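Local coordinates for protein leucyl-tRNA synthetase subunit alpha (Aquifex aeolicus, PDB 3O0A) that helps attach leucine to its tRNA, the CP1 domain crystallised here probably being the part that hydrolyses wrongly charged tRNA, at residues Val163-Gly168 with Thr182-Asp187; Leu7-Val12 with Arg37-Val42. All coordinates share one frame; numbering follows the deposited sequence.

Contact 1 (Val163-Gly168 with Thr182-Asp187); sequences VVKPEG and TLVNSD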
ATOM      1  N   VAL A 163      -6.934   7.346  11.542  1.00 21.56           N
ATOM      2  CA  VAL A 163      -7.489   6.135  12.169  1.00 21.37           C
ATOM      3  C   VAL A 163      -7.030   5.887  13.609  1.00 22.25           C
ATOM      4  O   VAL A 163      -7.617   5.074  14.303  1.00 21.97           O
ATOM      5  CB  VAL A 163      -7.258   4.852  11.320  1.00 19.76           C
ATOM      6  CG1 VAL A 163      -8.115   4.886  10.072  1.00 18.71           C
ATOM      7  CG2 VAL A 163      -5.776   4.665  10.987  1.00 19.19           C
ATOM      8  N   VAL A 164      -5.977   6.576  14.038  1.00 24.01           N
ATOM      9  CA  VAL A 164      -5.499   6.503  15.416  1.00 25.92           C
ATOM     10  C   VAL A 164      -5.568   7.910  15.990  1.00 28.72           C
ATOM     11  O   VAL A 164      -4.787   8.786  15.616  1.00 28.81           O
ATOM     12  CB  VAL A 164      -4.054   5.940  15.519  1.00 25.54           C
ATOM     13  CG1 VAL A 164      -3.571   5.958  16.970  1.00 26.45           C
ATOM     14  CG2 VAL A 164      -3.981   4.513  14.954  1.00 24.49           C
ATOM     15  N   LYS A 165      -6.520   8.129  16.884  1.00 31.35           N
ATOM     16  CA  LYS A 165      -6.717   9.454  17.447  1.00 34.70           C
ATOM     17  C   LYS A 165      -5.908   9.653  18.725  1.00 36.71           C
ATOM     18  O   LYS A 165      -6.093   8.911  19.690  1.00 36.51           O
ATOM     19  CB  LYS A 165      -8.199   9.713  17.700  1.00 36.10           C
ATOM     20  CG  LYS A 165      -8.907  10.381  16.530  1.00 38.15           C
ATOM     21  CD  LYS A 165     -10.143  11.131  17.007  1.00 42.61           C
ATOM     22  CE  LYS A 165     -10.960  11.655  15.836  1.00 43.81           C
ATOM     23  NZ  LYS A 165     -12.292  12.160  16.296  1.00 46.08           N
ATOM     24  N   PRO A 166      -4.998  10.650  18.726  1.00 38.40           N
ATOM     25  CA  PRO A 166      -4.298  11.023  19.952  1.00 40.77           C
ATOM     26  C   PRO A 166      -5.251  11.717  20.922  1.00 43.26           C
ATOM     27  O   PRO A 166      -6.277  12.265  20.505  1.00 43.65           O
ATOM     28  CB  PRO A 166      -3.218  11.995  19.461  1.00 41.32           C
ATOM     29  CG  PRO A 166      -3.755  12.559  18.207  1.00 40.20           C
ATOM     30  CD  PRO A 166      -4.573  11.473  17.577  1.00 38.41           C
ATOM     31  N   GLU A 167      -4.924  11.672  22.210  1.00 45.50           N
ATOM     32  CA  GLU A 167      -5.737  12.324  23.239  1.00 48.16           C
ATOM     33  C   GLU A 167      -5.633  13.845  23.177  1.00 50.18           C
ATOM     34  O   GLU A 167      -6.610  14.552  23.446  1.00 51.40           O
ATOM     35  CB  GLU A 167      -5.334  11.839  24.626  1.00 49.19           C
ATOM     36  CG  GLU A 167      -5.729  10.402  24.915  1.00 49.37           C
ATOM     37  CD  GLU A 167      -5.258   9.929  26.276  1.00 51.51           C
ATOM     38  OE1 GLU A 167      -5.003  10.778  27.158  1.00 54.63           O
ATOM     39  OE2 GLU A 167      -5.139   8.697  26.459  1.00 51.58           O
ATOM     40  N   GLY A 168      -4.442  14.333  22.835  1.00 50.66           N
ATOM     41  CA  GLY A 168      -4.200  15.763  22.690  1.00 52.55           C
ATOM     42  C   GLY A 168      -4.409  16.211  21.257  1.00 51.79           C
ATOM     43  O   GLY A 168      -4.580  15.386  20.357  1.00 50.12           O
ATOM     44  N   THR A 182      -6.670   5.878  20.180  1.00 28.39           N
ATOM     45  CA  THR A 182      -7.836   5.013  20.046  1.00 27.76           C
ATOM     46  C   THR A 182      -8.302   5.071  18.604  1.00 26.24           C
ATOM     47  O   THR A 182      -8.200   6.112  17.939  1.00 25.86           O
ATOM     48  CB  THR A 182      -9.002   5.375  21.003  1.00 29.02           C
ATOM     49  OG1 THR A 182      -9.478   6.690  20.713  1.00 32.32           O
ATOM     50  CG2 THR A 182      -8.552   5.313  22.458  1.00 30.28           C
ATOM     51  N   LEU A 183      -8.799   3.947  18.111  1.00 24.80           N
ATOM     52  CA  LEU A 183      -9.158   3.878  16.706  1.00 23.78           C
ATOM     53  C   LEU A 183     -10.413   4.656  16.370  1.00 24.03           C
ATOM     54  O   LEU A 183     -11.367   4.708  17.150  1.00 24.64           O
ATOM     55  CB  LEU A 183      -9.309   2.427  16.232  1.00 22.79           C
ATOM     56  CG  LEU A 183      -8.069   1.522  16.193  1.00 23.99           C
ATOM     57  CD1 LEU A 183      -8.336   0.372  15.236  1.00 20.36           C
ATOM     58  CD2 LEU A 183      -6.787   2.221  15.821  1.00 26.68           C
ATOM     59  N   VAL A 184     -10.374   5.261  15.184  1.00 23.76           N
ATOM     60  CA  VAL A 184     -11.518   5.907  14.555  1.00 24.13           C
ATOM     61  C   VAL A 184     -11.481   5.495  13.090  1.00 23.14           C
ATOM     62  O   VAL A 184     -10.458   4.995  12.618  1.00 21.80           O
ATOM     63  CB  VAL A 184     -11.444   7.450  14.661  1.00 25.20           C
ATOM     64  CG1 VAL A 184     -11.753   7.913  16.083  1.00 27.65           C
ATOM     65  CG2 VAL A 184     -10.080   7.962  14.190  1.00 24.79           C
ATOM     66  N   ASN A 185     -12.582   5.693  12.367  1.00 23.42           N
ATOM     67  CA  ASN A 185     -12.659   5.318  10.945  1.00 22.73           C
ATOM     68  C   ASN A 185     -12.274   3.852  10.693  1.00 21.21           C
ATOM     69  O   ASN A 185     -11.794   3.487   9.606  1.00 20.67           O
ATOM     70  CB  ASN A 185     -11.813   6.268  10.075  1.00 23.15           C
ATOM     71  CG  ASN A 185     -12.492   7.606   9.848  1.00 26.49           C
ATOM     72  OD1 ASN A 185     -13.700   7.662   9.624  1.00 29.61           O
ATOM     73  ND2 ASN A 185     -11.720   8.691   9.903  1.00 26.44           N
ATOM     74  N   SER A 186     -12.496   3.021  11.706  1.00 20.84           N
ATOM     75  CA  SER A 186     -12.049   1.640  11.671  1.00 19.88           C
ATOM     76  C   SER A 186     -13.206   0.674  11.897  1.00 20.33           C
ATOM     77  O   SER A 186     -13.026  -0.416  12.442  1.00 19.61           O
ATOM     78  CB  SER A 186     -10.927   1.433  12.690  1.00 19.91           C
ATOM     79  OG  SER A 186      -9.808   2.250  12.376  1.00 19.17           O
ATOM     80  N   ASP A 187     -14.396   1.080  11.455  1.00 20.81           N
ATOM     81  CA  ASP A 187     -15.584   0.230  11.528  1.00 21.46           C
ATOM     82  C   ASP A 187     -15.728  -0.448  12.903  1.00 21.37           C
ATOM     83  O   ASP A 187     -15.784   0.236  13.930  1.00 21.61           O
ATOM     84  CB  ASP A 187     -15.558  -0.809  10.386  1.00 20.93           C
ATOM     85  CG  ASP A 187     -15.592  -0.168   9.004  1.00 23.22           C
ATOM     86  OD1 ASP A 187     -16.012   1.005   8.881  1.00 25.54           O
ATOM     87  OD2 ASP A 187     -15.194  -0.845   8.029  1.00 25.73           O
TER
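V163 O is gripped twice from segment 182-187: by a 2.9 Å hydrogen bond from V184 N, the donor standing well above the carbonyl plane, and by a weaker CA-H...O contact from L183 CA at 3.1 Å. V184 O has a comparable pair, the S186 hydroxyl donating from OG at 2.8 Å and V163 CA approaching at 3.2 Å; serine suits this place because its short arm turns back on its own backbone. K165 and T182 form a hydrogen-bonded pair. The bond from K165 N to T182 O is nearly straight (172°), and T182 N returns one to K165 O.

The V164 and L183 side chains share one face, crossing obliquely where V164 CG2 meets L183 CD2 at 3.7 Å, and helix 194-207 packs against both. On the face of K165 and T182, the lysine chain, extended beyond CG, crosses V184 at about a right angle, its CG 3.6 Å from V184 CG2, lending its methylenes to a valine. N185 adopts a left-handed backbone conformation, which asparagine tolerates well, and its ND2 bonds to V162 O. The result is a short two-stranded antiparallel ribbon whose strands are joined by a long connection without helix or strand.

Contact 2 (Leu7-Val12 with Arg37-Val42); sequences LIRFYV and RIYIDV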
ATOM      1  N   LEU A   7       1.473  -9.678   8.031  1.00 17.78           N
ATOM      2  CA  LEU A   7       1.350  -9.651   6.577  1.00 16.40           C
ATOM      3  C   LEU A   7      -0.124  -9.387   6.298  1.00 15.00           C
ATOM      4  O   LEU A   7      -0.986 -10.006   6.921  1.00 15.20           O
ATOM      5  CB  LEU A   7       1.774 -10.989   5.969  1.00 17.30           C
ATOM      6  CG  LEU A   7       3.273 -11.308   5.963  1.00 20.56           C
ATOM      7  CD1 LEU A   7       3.485 -12.794   5.733  1.00 24.66           C
ATOM      8  CD2 LEU A   7       3.993 -10.491   4.897  1.00 22.69           C
ATOM      9  N   ILE A   8      -0.411  -8.465   5.388  1.00 13.41           N
ATOM     10  CA  ILE A   8      -1.788  -8.159   5.013  1.00 12.39           C
ATOM     11  C   ILE A   8      -1.912  -8.306   3.503  1.00 11.90           C
ATOM     12  O   ILE A   8      -1.070  -7.794   2.756  1.00 11.40           O
ATOM     13  CB  ILE A   8      -2.215  -6.759   5.467  1.00 11.97           C
ATOM     14  CG1 ILE A   8      -2.103  -6.659   6.997  1.00 12.77           C
ATOM     15  CG2 ILE A   8      -3.670  -6.455   4.997  1.00 12.19           C
ATOM     16  CD1 ILE A   8      -2.481  -5.309   7.594  1.00 13.69           C
ATOM     17  N   ARG A   9      -2.938  -9.040   3.080  1.00 11.96           N
ATOM     18  CA  ARG A   9      -3.143  -9.341   1.666  1.00 11.68           C
ATOM     19  C   ARG A   9      -4.066  -8.309   1.021  1.00 11.39           C
ATOM     20  O   ARG A   9      -5.287  -8.452   1.036  1.00 11.93           O
ATOM     21  CB  ARG A   9      -3.679 -10.774   1.469  1.00 12.84           C
ATOM     22  CG  ARG A   9      -2.818 -11.843   2.140  1.00 15.35           C
ATOM     23  CD  ARG A   9      -2.977 -13.197   1.480  1.00 20.41           C
ATOM     24  NE  ARG A   9      -2.533 -13.188   0.077  1.00 22.72           N
ATOM     25  CZ  ARG A   9      -1.483 -13.854  -0.411  1.00 27.07           C
ATOM     26  NH1 ARG A   9      -0.705 -14.584   0.381  1.00 29.89           N
ATOM     27  NH2 ARG A   9      -1.199 -13.782  -1.711  1.00 25.16           N
ATOM     28  N   PHE A  10      -3.481  -7.237   0.497  1.00 10.74           N
ATOM     29  CA  PHE A  10      -4.228  -6.358  -0.402  1.00 10.10           C
ATOM     30  C   PHE A  10      -4.400  -7.098  -1.730  1.00 10.90           C
ATOM     31  O   PHE A  10      -3.687  -8.063  -1.992  1.00 10.85           O
ATOM     32  CB  PHE A  10      -3.486  -5.026  -0.581  1.00 10.23           C
ATOM     33  CG  PHE A  10      -3.590  -4.130   0.622  1.00 10.80           C
ATOM     34  CD1 PHE A  10      -2.900  -4.433   1.802  1.00 12.32           C
ATOM     35  CD2 PHE A  10      -4.407  -3.001   0.590  1.00  9.25           C
ATOM     36  CE1 PHE A  10      -3.014  -3.609   2.931  1.00 11.75           C
ATOM     37  CE2 PHE A  10      -4.523  -2.175   1.711  1.00 11.83           C
ATOM     38  CZ  PHE A  10      -3.812  -2.481   2.884  1.00 11.40           C
ATOM     39  N   TYR A  11      -5.350  -6.665  -2.554  1.00 11.33           N
ATOM     40  CA  TYR A  11      -5.500  -7.287  -3.867  1.00 11.81           C
ATOM     41  C   TYR A  11      -6.125  -6.355  -4.874  1.00 12.14           C
ATOM     42  O   TYR A  11      -6.996  -5.557  -4.545  1.00 13.58           O
ATOM     43  CB  TYR A  11      -6.311  -8.594  -3.773  1.00 11.91           C
ATOM     44  CG  TYR A  11      -7.642  -8.467  -3.059  1.00 12.05           C
ATOM     45  CD1 TYR A  11      -7.732  -8.663  -1.676  1.00 12.95           C
ATOM     46  CD2 TYR A  11      -8.813  -8.148  -3.758  1.00 13.11           C
ATOM     47  CE1 TYR A  11      -8.951  -8.554  -0.998  1.00 15.10           C
ATOM     48  CE2 TYR A  11     -10.059  -8.026  -3.081  1.00 14.21           C
ATOM     49  CZ  TYR A  11     -10.108  -8.229  -1.704  1.00 15.13           C
ATOM     50  OH  TYR A  11     -11.304  -8.120  -1.015  1.00 15.08           O
ATOM     51  N   VAL A  12      -5.674  -6.471  -6.113  1.00 12.09           N
ATOM     52  CA  VAL A  12      -6.318  -5.775  -7.215  1.00 12.06           C
ATOM     53  C   VAL A  12      -7.374  -6.707  -7.787  1.00 13.19           C
ATOM     54  O   VAL A  12      -7.055  -7.809  -8.256  1.00 13.22           O
ATOM     55  CB  VAL A  12      -5.298  -5.371  -8.301  1.00 12.27           C
ATOM     56  CG1 VAL A  12      -5.999  -4.731  -9.474  1.00 11.69           C
ATOM     57  CG2 VAL A  12      -4.240  -4.431  -7.726  1.00 12.89           C
ATOM     58  N   ARG A  37      -8.351 -11.906  -8.894  1.00 14.75           N
ATOM     59  CA  ARG A  37      -7.499 -11.056  -8.047  1.00 13.46           C
ATOM     60  C   ARG A  37      -6.035 -11.198  -8.394  1.00 12.74           C
ATOM     61  O   ARG A  37      -5.602 -12.277  -8.802  1.00 12.82           O
ATOM     62  CB  ARG A  37      -7.640 -11.455  -6.578  1.00 13.45           C
ATOM     63  CG  ARG A  37      -8.983 -11.173  -5.984  1.00 15.08           C
ATOM     64  CD  ARG A  37      -9.053 -11.734  -4.581  1.00 15.36           C
ATOM     65  NE  ARG A  37     -10.352 -11.411  -4.009  1.00 17.21           N
ATOM     66  CZ  ARG A  37     -10.713 -11.638  -2.752  1.00 18.43           C
ATOM     67  NH1 ARG A  37      -9.877 -12.212  -1.901  1.00 17.06           N
ATOM     68  NH2 ARG A  37     -11.929 -11.287  -2.353  1.00 19.45           N
ATOM     69  N   ILE A  38      -5.288 -10.109  -8.206  1.00 12.08           N
ATOM     70  CA  ILE A  38      -3.824 -10.146  -8.145  1.00 12.01           C
ATOM     71  C   ILE A  38      -3.441  -9.661  -6.764  1.00 10.95           C
ATOM     72  O   ILE A  38      -3.731  -8.528  -6.403  1.00 11.09           O
ATOM     73  CB  ILE A  38      -3.153  -9.262  -9.227  1.00 11.83           C
ATOM     74  CG1 ILE A  38      -3.557  -9.737 -10.644  1.00 14.71           C
ATOM     75  CG2 ILE A  38      -1.611  -9.245  -9.039  1.00 11.53           C
ATOM     76  CD1 ILE A  38      -2.991 -11.072 -11.086  1.00 20.36           C
ATOM     77  N   TYR A  39      -2.837 -10.534  -5.966  1.00 11.12           N
ATOM     78  CA  TYR A  39      -2.552 -10.170  -4.579  1.00 11.04           C
ATOM     79  C   TYR A  39      -1.309  -9.307  -4.451  1.00 10.79           C
ATOM     80  O   TYR A  39      -0.299  -9.575  -5.104  1.00 11.40           O
ATOM     81  CB  TYR A  39      -2.400 -11.420  -3.721  1.00 12.35           C
ATOM     82  CG  TYR A  39      -3.733 -12.047  -3.370  1.00 13.70           C
ATOM     83  CD1 TYR A  39      -4.542 -11.487  -2.373  1.00 13.40           C
ATOM     84  CD2 TYR A  39      -4.185 -13.187  -4.021  1.00 15.74           C
ATOM     85  CE1 TYR A  39      -5.762 -12.055  -2.027  1.00 15.70           C
ATOM     86  CE2 TYR A  39      -5.417 -13.764  -3.680  1.00 15.79           C
ATOM     87  CZ  TYR A  39      -6.196 -13.186  -2.687  1.00 16.18           C
ATOM     88  OH  TYR A  39      -7.409 -13.730  -2.336  1.00 17.21           O
ATOM     89  N   ILE A  40      -1.392  -8.311  -3.567  1.00  9.99           N
ATOM     90  CA  ILE A  40      -0.221  -7.530  -3.162  1.00 10.37           C
ATOM     91  C   ILE A  40      -0.069  -7.706  -1.663  1.00 11.40           C
ATOM     92  O   ILE A  40      -0.748  -7.044  -0.876  1.00 11.12           O
ATOM     93  CB  ILE A  40      -0.402  -6.038  -3.511  1.00 10.71           C
ATOM     94  CG1 ILE A  40      -0.704  -5.879  -5.004  1.00 12.66           C
ATOM     95  CG2 ILE A  40       0.832  -5.210  -3.130  1.00 11.00           C
ATOM     96  CD1 ILE A  40      -2.164  -5.950  -5.354  1.00 22.12           C
ATOM     97  N   ASP A  41       0.831  -8.594  -1.274  1.00 11.68           N
ATOM     98  CA  ASP A  41       1.056  -8.830   0.147  1.00 13.35           C
ATOM     99  C   ASP A  41       1.957  -7.730   0.692  1.00 13.08           C
ATOM    100  O   ASP A  41       2.999  -7.410   0.102  1.00 12.21           O
ATOM    101  CB  ASP A  41       1.725 -10.178   0.387  1.00 13.61           C
ATOM    102  CG  ASP A  41       0.843 -11.363   0.025  1.00 17.36           C
ATOM    103  OD1 ASP A  41      -0.399 -11.216  -0.060  1.00 19.35           O
ATOM    104  OD2 ASP A  41       1.422 -12.459  -0.159  1.00 21.72           O
ATOM    105  N   VAL A  42       1.553  -7.147   1.815  1.00 13.53           N
ATOM    106  CA  VAL A  42       2.363  -6.112   2.445  1.00 14.20           C
ATOM    107  C   VAL A  42       2.744  -6.570   3.846  1.00 14.98           C
ATOM    108  O   VAL A  42       1.963  -7.220   4.520  1.00 14.47           O
ATOM    109  CB  VAL A  42       1.671  -4.696   2.464  1.00 14.88           C
ATOM    110  CG1 VAL A  42       1.185  -4.280   1.070  1.00 14.70           C
ATOM    111  CG2 VAL A  42       0.521  -4.615   3.462  1.00 15.70           C
TER
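R37 leaves strand 37-44 with its chain extended from CG to NE, laying it along the Y11 ring. Its CB passes V12 O, CG comes to 3.8 Å from Y11 CD2, and CD sits over the ring face as a CH-pi donor. NE then lies 3.5 Å from Y11 CE2, and CZ rests 3.6 Å from Y11 CZ, the guanidinium being stacked almost flat on the ring (planes at 12°) in a cation-pi contact. At the tip, NH1 turns to Y39 OH with a hydrogen bond of 2.9 Å close to the guanidinium plane. That hydroxyl also bonds to E35. Y11 can offer its face because CG takes the crowded position between backbone N and carbonyl carbon (chi1 52°). An alanine here would probably leave the R37 guanidinium without its flat support and loosen the packing beside Y39.

R9 continues this polar face. Bent at chi3, it brings CZ over the face of the Y39 ring, 4.5 Å from the centroid, in a cation-pi contact with the guanidinium edge-on, nearly perpendicular to the ring, while the D41 carboxylate stands upright over a guanidinium face; this salt bridge rests on charge alone, and the position of D41 OD1 is less certain.

The other face is apolar: I8, F10, V12, I38, I40 and V42. I40 CD1 presses on V12 CG2 at a tight 3.5 Å, and F10 CE1 touches V42 CG2, with strand 55-58 and helix 64-74 packed on parts of this layer. Backbone bonds join I8-V42, F10-I40 and V12-I38, that from F10 N to I40 O being weak. The antiparallel pair is thus two-sided: aliphatics and phenylalanine face the interior, while the tyrosine rings and the D41 and E35 carboxylates probably help a partly buried face tolerate arginine charges.

Overall arrangement
The centre of contact 2 lies about 9 Å from that of the chain and the centre of contact 1 about 20 Å, so contact 2 is the more central. The two centres are about 24 Å apart and the nearest atoms of the two contacts about 11 Å, without touching. Both strands of contact 2 precede contact 1 in the sequence. Helix 194-207, which packs on contact 1, leads on to strand 211-213, which pairs with strand 6-13 of contact 2 opposite strand 37-44. A loop also links them: V50 meets I8, while the adjacent F51 meets S186. The C23-C70 disulfide joins the connection between the strands of contact 2 to helix 64-74, which packs on I38.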